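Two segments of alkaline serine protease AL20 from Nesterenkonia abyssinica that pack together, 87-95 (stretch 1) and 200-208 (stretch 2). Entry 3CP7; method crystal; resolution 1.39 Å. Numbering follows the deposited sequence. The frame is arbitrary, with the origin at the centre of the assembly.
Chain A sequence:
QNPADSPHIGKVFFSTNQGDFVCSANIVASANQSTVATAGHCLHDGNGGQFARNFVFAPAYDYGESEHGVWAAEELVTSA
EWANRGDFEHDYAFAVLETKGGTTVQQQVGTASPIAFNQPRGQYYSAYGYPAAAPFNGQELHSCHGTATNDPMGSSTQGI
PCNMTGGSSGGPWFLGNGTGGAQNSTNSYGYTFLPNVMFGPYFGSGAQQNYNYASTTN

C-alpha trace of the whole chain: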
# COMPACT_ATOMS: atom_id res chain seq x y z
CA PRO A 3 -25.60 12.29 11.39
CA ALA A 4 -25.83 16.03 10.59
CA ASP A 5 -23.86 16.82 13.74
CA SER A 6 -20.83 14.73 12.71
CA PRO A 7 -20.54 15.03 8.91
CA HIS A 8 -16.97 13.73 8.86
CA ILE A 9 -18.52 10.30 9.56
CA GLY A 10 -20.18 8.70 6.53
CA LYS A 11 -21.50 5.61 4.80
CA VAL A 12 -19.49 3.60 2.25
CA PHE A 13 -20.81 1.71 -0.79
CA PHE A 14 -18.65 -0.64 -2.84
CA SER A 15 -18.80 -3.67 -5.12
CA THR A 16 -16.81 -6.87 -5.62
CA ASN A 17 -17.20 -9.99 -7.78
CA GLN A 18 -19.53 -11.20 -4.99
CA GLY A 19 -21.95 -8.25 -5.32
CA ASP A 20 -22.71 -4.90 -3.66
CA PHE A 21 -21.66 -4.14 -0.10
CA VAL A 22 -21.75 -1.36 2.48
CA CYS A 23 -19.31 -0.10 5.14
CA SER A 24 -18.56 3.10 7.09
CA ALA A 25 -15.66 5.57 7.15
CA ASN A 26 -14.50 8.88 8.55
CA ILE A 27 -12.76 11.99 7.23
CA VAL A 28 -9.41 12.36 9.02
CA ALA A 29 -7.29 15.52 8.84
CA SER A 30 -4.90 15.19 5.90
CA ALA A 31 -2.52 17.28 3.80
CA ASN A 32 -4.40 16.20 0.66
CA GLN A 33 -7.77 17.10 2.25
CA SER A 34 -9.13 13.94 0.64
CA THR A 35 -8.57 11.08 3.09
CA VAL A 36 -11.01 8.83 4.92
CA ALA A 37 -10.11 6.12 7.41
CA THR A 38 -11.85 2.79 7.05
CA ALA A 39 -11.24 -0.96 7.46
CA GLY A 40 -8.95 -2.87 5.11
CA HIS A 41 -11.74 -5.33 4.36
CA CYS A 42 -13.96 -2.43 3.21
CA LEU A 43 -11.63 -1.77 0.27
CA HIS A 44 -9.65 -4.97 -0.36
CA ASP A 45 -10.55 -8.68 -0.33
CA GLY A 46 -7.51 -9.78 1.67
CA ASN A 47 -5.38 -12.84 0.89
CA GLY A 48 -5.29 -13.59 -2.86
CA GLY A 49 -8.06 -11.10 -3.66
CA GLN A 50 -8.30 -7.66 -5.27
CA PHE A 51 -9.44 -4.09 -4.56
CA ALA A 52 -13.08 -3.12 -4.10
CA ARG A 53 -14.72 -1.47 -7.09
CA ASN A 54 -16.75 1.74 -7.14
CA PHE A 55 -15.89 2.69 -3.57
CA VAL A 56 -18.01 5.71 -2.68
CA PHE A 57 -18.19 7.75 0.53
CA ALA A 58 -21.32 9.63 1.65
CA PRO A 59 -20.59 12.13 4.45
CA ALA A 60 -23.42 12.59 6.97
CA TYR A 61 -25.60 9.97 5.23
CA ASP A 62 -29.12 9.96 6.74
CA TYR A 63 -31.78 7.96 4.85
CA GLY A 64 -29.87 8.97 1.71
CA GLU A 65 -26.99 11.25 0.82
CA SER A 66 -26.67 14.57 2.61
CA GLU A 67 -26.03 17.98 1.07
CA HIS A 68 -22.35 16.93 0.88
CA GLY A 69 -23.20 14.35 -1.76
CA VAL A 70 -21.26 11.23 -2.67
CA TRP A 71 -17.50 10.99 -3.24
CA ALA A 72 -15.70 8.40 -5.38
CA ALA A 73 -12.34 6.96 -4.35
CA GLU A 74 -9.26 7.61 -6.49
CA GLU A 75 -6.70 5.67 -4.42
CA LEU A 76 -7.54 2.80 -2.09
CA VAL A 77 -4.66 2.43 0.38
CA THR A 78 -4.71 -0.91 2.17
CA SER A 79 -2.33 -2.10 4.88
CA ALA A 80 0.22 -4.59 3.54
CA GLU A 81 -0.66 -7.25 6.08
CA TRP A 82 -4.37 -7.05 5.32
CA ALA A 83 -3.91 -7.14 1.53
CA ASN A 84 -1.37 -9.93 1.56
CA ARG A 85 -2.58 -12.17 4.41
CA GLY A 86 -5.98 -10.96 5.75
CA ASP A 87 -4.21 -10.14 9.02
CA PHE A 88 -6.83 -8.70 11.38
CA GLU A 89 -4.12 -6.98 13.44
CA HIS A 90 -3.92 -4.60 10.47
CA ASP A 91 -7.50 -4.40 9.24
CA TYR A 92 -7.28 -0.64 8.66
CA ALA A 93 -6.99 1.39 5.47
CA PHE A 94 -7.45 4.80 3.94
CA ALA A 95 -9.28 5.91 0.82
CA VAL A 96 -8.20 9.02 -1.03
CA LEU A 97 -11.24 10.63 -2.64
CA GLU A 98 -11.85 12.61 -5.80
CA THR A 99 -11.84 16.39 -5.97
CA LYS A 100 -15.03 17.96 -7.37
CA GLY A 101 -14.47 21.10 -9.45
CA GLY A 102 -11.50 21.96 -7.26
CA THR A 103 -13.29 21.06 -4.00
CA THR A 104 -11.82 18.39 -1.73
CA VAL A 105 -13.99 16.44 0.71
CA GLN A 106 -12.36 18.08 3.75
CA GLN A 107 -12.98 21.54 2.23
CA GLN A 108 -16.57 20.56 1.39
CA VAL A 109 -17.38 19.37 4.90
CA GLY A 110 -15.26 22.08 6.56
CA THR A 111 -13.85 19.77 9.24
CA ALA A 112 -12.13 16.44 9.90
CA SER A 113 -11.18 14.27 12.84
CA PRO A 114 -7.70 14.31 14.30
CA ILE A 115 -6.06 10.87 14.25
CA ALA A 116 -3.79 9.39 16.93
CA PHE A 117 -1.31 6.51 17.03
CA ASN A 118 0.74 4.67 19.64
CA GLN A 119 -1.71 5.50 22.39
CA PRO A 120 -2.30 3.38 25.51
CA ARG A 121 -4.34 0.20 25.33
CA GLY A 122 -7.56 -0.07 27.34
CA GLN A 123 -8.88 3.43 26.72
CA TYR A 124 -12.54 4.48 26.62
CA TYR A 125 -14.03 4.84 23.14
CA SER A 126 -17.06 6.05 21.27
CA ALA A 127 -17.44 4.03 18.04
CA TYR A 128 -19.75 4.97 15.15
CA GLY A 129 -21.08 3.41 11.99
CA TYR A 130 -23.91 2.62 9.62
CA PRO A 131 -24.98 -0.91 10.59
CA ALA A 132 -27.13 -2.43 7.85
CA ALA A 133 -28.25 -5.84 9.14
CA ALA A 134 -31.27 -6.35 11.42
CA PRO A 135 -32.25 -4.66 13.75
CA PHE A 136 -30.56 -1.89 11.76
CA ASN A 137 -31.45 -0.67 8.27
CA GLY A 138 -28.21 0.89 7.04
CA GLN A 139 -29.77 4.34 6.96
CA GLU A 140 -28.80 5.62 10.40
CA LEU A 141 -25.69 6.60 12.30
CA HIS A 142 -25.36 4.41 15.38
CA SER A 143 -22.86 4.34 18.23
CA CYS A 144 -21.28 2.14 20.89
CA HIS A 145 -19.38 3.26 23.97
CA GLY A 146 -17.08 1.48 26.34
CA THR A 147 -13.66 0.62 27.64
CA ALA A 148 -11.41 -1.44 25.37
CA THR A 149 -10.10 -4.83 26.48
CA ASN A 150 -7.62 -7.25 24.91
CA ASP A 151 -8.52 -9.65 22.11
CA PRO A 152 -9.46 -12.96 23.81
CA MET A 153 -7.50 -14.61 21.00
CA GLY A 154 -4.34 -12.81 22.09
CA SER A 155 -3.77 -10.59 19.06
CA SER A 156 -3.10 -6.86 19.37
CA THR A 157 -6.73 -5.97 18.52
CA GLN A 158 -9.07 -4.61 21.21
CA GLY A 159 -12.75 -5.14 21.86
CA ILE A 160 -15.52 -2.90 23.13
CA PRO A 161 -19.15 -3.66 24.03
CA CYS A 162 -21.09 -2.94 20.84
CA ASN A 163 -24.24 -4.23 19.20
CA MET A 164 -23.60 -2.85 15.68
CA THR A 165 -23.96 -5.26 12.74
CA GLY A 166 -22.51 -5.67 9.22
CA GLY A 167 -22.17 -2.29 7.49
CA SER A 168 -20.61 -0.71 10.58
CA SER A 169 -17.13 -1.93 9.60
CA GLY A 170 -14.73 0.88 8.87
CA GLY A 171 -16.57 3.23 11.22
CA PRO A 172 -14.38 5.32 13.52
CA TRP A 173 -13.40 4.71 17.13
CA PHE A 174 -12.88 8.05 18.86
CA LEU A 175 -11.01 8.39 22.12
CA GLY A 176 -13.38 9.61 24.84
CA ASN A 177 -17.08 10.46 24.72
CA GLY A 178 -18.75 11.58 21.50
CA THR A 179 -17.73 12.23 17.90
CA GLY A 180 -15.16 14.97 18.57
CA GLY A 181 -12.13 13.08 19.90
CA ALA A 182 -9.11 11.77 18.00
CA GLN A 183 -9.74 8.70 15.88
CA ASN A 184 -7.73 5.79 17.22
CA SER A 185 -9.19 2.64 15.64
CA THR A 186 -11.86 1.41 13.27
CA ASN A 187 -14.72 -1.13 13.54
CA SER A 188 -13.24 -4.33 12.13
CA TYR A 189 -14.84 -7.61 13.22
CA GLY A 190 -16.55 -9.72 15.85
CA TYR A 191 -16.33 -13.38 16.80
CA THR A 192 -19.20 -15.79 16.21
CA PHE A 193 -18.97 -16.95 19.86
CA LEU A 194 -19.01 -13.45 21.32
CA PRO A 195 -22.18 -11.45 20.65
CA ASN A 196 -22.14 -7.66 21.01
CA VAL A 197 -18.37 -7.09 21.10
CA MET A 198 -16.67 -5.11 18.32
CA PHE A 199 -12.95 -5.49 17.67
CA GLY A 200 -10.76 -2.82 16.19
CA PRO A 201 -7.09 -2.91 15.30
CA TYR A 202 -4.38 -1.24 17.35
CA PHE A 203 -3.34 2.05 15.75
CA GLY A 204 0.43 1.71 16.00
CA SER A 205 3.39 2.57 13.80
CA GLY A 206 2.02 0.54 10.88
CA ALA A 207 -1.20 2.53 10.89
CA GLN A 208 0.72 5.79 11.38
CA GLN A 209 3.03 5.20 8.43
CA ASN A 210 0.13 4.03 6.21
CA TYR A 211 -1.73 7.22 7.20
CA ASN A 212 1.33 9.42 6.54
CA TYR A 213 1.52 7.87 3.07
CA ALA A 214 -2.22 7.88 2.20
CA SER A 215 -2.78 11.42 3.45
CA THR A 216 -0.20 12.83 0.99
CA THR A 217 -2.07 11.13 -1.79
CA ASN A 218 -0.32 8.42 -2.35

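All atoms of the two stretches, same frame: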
# COMPACT_ATOMS: atom_id res chain seq x y z
N ASP A 87 -4.64 -10.24 7.62
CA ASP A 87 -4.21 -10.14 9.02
C ASP A 87 -5.08 -9.13 9.75
O ASP A 87 -4.95 -7.92 9.52
CB ASP A 87 -2.75 -9.69 9.04
CG ASP A 87 -2.15 -9.64 10.44
OD1 ASP A 87 -2.86 -9.79 11.46
OD2 ASP A 87 -0.92 -9.44 10.52
N PHE A 88 -5.93 -9.60 10.66
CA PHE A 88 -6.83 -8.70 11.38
C PHE A 88 -6.11 -7.71 12.31
O PHE A 88 -6.69 -6.67 12.65
CB PHE A 88 -7.92 -9.46 12.14
CG PHE A 88 -9.04 -9.94 11.25
CD1 PHE A 88 -9.12 -11.27 10.86
CD2 PHE A 88 -9.99 -9.04 10.78
CE1 PHE A 88 -10.16 -11.70 10.01
CE2 PHE A 88 -11.04 -9.46 9.94
CZ PHE A 88 -11.11 -10.79 9.57
N GLU A 89 -4.86 -7.99 12.68
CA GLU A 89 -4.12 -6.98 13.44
C GLU A 89 -3.95 -5.69 12.66
O GLU A 89 -3.68 -4.64 13.24
CB GLU A 89 -2.75 -7.49 13.91
CG GLU A 89 -2.83 -8.55 15.00
CD GLU A 89 -1.50 -8.83 15.66
OE1 GLU A 89 -0.44 -8.61 15.03
OE2 GLU A 89 -1.53 -9.28 16.83
N HIS A 90 -4.11 -5.77 11.33
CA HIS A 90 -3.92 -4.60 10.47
C HIS A 90 -5.10 -4.37 9.55
O HIS A 90 -4.94 -3.93 8.42
CB HIS A 90 -2.59 -4.71 9.70
CG HIS A 90 -1.42 -4.84 10.61
ND1 HIS A 90 -0.83 -3.75 11.22
CD2 HIS A 90 -0.77 -5.93 11.07
CE1 HIS A 90 0.16 -4.16 12.00
NE2 HIS A 90 0.20 -5.48 11.94
N ASP A 91 -6.31 -4.63 10.05
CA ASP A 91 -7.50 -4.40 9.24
C ASP A 91 -7.90 -2.93 9.30
O ASP A 91 -8.97 -2.58 9.81
CB ASP A 91 -8.68 -5.28 9.68
CG ASP A 91 -9.87 -5.18 8.74
OD1 ASP A 91 -10.99 -5.55 9.15
OD2 ASP A 91 -9.69 -4.74 7.59
N TYR A 92 -7.01 -2.07 8.81
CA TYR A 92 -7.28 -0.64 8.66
C TYR A 92 -6.80 -0.22 7.27
O TYR A 92 -5.98 -0.91 6.63
CB TYR A 92 -6.59 0.19 9.76
CG TYR A 92 -5.14 -0.15 9.93
CD1 TYR A 92 -4.71 -0.94 11.01
CD2 TYR A 92 -4.17 0.28 9.02
CE1 TYR A 92 -3.37 -1.29 11.16
CE2 TYR A 92 -2.84 -0.07 9.16
CZ TYR A 92 -2.44 -0.86 10.24
OH TYR A 92 -1.11 -1.21 10.38
N ALA A 93 -7.30 0.92 6.81
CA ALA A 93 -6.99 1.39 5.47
C ALA A 93 -7.45 2.82 5.34
O ALA A 93 -8.15 3.35 6.19
CB ALA A 93 -7.67 0.52 4.43
N PHE A 94 -7.05 3.44 4.23
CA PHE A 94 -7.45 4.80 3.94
C PHE A 94 -7.87 4.86 2.49
O PHE A 94 -7.27 4.20 1.64
CB PHE A 94 -6.28 5.76 4.21
CG PHE A 94 -5.82 5.71 5.64
CD1 PHE A 94 -6.43 6.51 6.60
CD2 PHE A 94 -4.82 4.82 6.03
CE1 PHE A 94 -6.05 6.44 7.93
CE2 PHE A 94 -4.44 4.74 7.36
CZ PHE A 94 -5.06 5.53 8.31
N ALA A 95 -8.90 5.65 2.21
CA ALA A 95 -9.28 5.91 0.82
C ALA A 95 -9.09 7.38 0.54
O ALA A 95 -9.52 8.24 1.31
CB ALA A 95 -10.73 5.48 0.57
N GLY A 200 -11.42 -3.79 17.05
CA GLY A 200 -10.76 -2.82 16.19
C GLY A 200 -9.27 -2.96 16.34
O GLY A 200 -8.77 -3.27 17.41
N PRO A 201 -8.53 -2.71 15.25
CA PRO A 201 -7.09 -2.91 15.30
C PRO A 201 -6.36 -1.85 16.11
O PRO A 201 -6.81 -0.70 16.21
CB PRO A 201 -6.67 -2.83 13.83
CG PRO A 201 -7.71 -1.89 13.22
CD PRO A 201 -8.99 -2.29 13.91
N TYR A 202 -5.21 -2.22 16.66
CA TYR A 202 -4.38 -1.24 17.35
C TYR A 202 -3.79 -0.26 16.34
O TYR A 202 -3.18 -0.66 15.33
CB TYR A 202 -3.27 -1.93 18.17
CG TYR A 202 -2.45 -0.95 18.96
CD1 TYR A 202 -1.18 -0.57 18.53
CD2 TYR A 202 -2.97 -0.37 20.12
CE1 TYR A 202 -0.44 0.36 19.25
CE2 TYR A 202 -2.22 0.57 20.84
CZ TYR A 202 -0.96 0.91 20.40
OH TYR A 202 -0.23 1.84 21.10
N PHE A 203 -3.95 1.03 16.61
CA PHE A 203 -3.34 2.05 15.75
C PHE A 203 -1.92 2.31 16.23
O PHE A 203 -1.68 3.14 17.12
CB PHE A 203 -4.17 3.34 15.74
CG PHE A 203 -5.21 3.41 14.62
CD1 PHE A 203 -5.73 2.26 13.99
CD2 PHE A 203 -5.69 4.65 14.23
CE1 PHE A 203 -6.69 2.38 12.96
CE2 PHE A 203 -6.67 4.76 13.22
CZ PHE A 203 -7.16 3.63 12.59
N GLY A 204 -0.97 1.58 15.65
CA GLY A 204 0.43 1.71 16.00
C GLY A 204 1.24 2.35 14.90
O GLY A 204 0.71 3.14 14.12
N SER A 205 2.51 1.97 14.79
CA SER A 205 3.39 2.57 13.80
C SER A 205 3.05 2.16 12.37
O SER A 205 3.31 2.91 11.43
CB SER A 205 4.85 2.26 14.11
OG SER A 205 5.06 0.86 14.23
N GLY A 206 2.48 0.97 12.20
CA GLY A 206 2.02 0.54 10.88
C GLY A 206 0.92 1.45 10.39
O GLY A 206 0.98 2.00 9.27
N ALA A 207 -0.10 1.64 11.23
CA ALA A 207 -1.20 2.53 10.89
C ALA A 207 -0.70 3.95 10.68
O ALA A 207 -1.14 4.63 9.76
CB ALA A 207 -2.27 2.47 11.95
N GLN A 208 0.23 4.42 11.52
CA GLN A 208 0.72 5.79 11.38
C GLN A 208 1.43 6.01 10.04
O GLN A 208 1.19 7.00 9.36
CB GLN A 208 1.65 6.16 12.51
CG GLN A 208 2.09 7.62 12.40
CD GLN A 208 2.68 8.17 13.66
OE1 GLN A 208 3.10 7.42 14.53
NE2 GLN A 208 2.73 9.49 13.76
O HOH W 1 -4.33 -4.78 16.00
O HOH W 2 -1.91 -2.75 14.30

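The two stretches meet without a single direct hydrogen bond; van der Waals contact centred on Tyr92, together with two bridging waters, joins them across a modest interface of 366 Å², both sides summed. The backbones come closest where the CA atoms of Glu89 and Pro201 lie 5.4 Å apart. There the carbonyl of Glu89 serves both waters: water 1 donates to Glu89 O (2.8 Å) and accepts from Tyr202 N (2.8 Å), while water 2 donates to Glu89 O (2.8 Å) and to Tyr202 O (2.7 Å). The direct separation of Glu89 O and Tyr202 N, 4.5 Å, is too long for a hydrogen bond, and water 1 bridges it.

Tyr92 dominates the contact. Its CA-to-CB bond points toward stretch 2, and chi1 of 49° (p) with chi2 of -103° places the ring among Pro201, Phe203 and Ala207. Ala207 CB sits over one face, 3.8 Å from the Tyr92 ring centroid and 14° off the normal, a CH-pi arrangement. Pro201 CG approaches the ring edge, 3.8 Å from Tyr92 CD1. The Phe203 ring, at an off-well chi1 of -92°, brings CE1 to 3.9 Å from Tyr92 CB; the two ring planes stand at 78°, with centroids 5.9 Å apart.

The phenol end is anchored within its own stretch: His90 ND1 and Tyr92 OH are 2.7 Å apart in a hydrogen bond. His90 starts away from stretch 2, but its m rotamer (chi1 -58°) brings the imidazole back nearer. Although Tyr92 OH lies 3.1 Å from Ala207 N, the poor angle excludes a hydrogen bond. Gly206 leaves room for this hydroxyl, since an ideal CB there would fall 2.7 Å from Tyr92 OH. Farther along, Phe94, also m (chi1 -60°), places CE2 4.1 Å from Ala207 O.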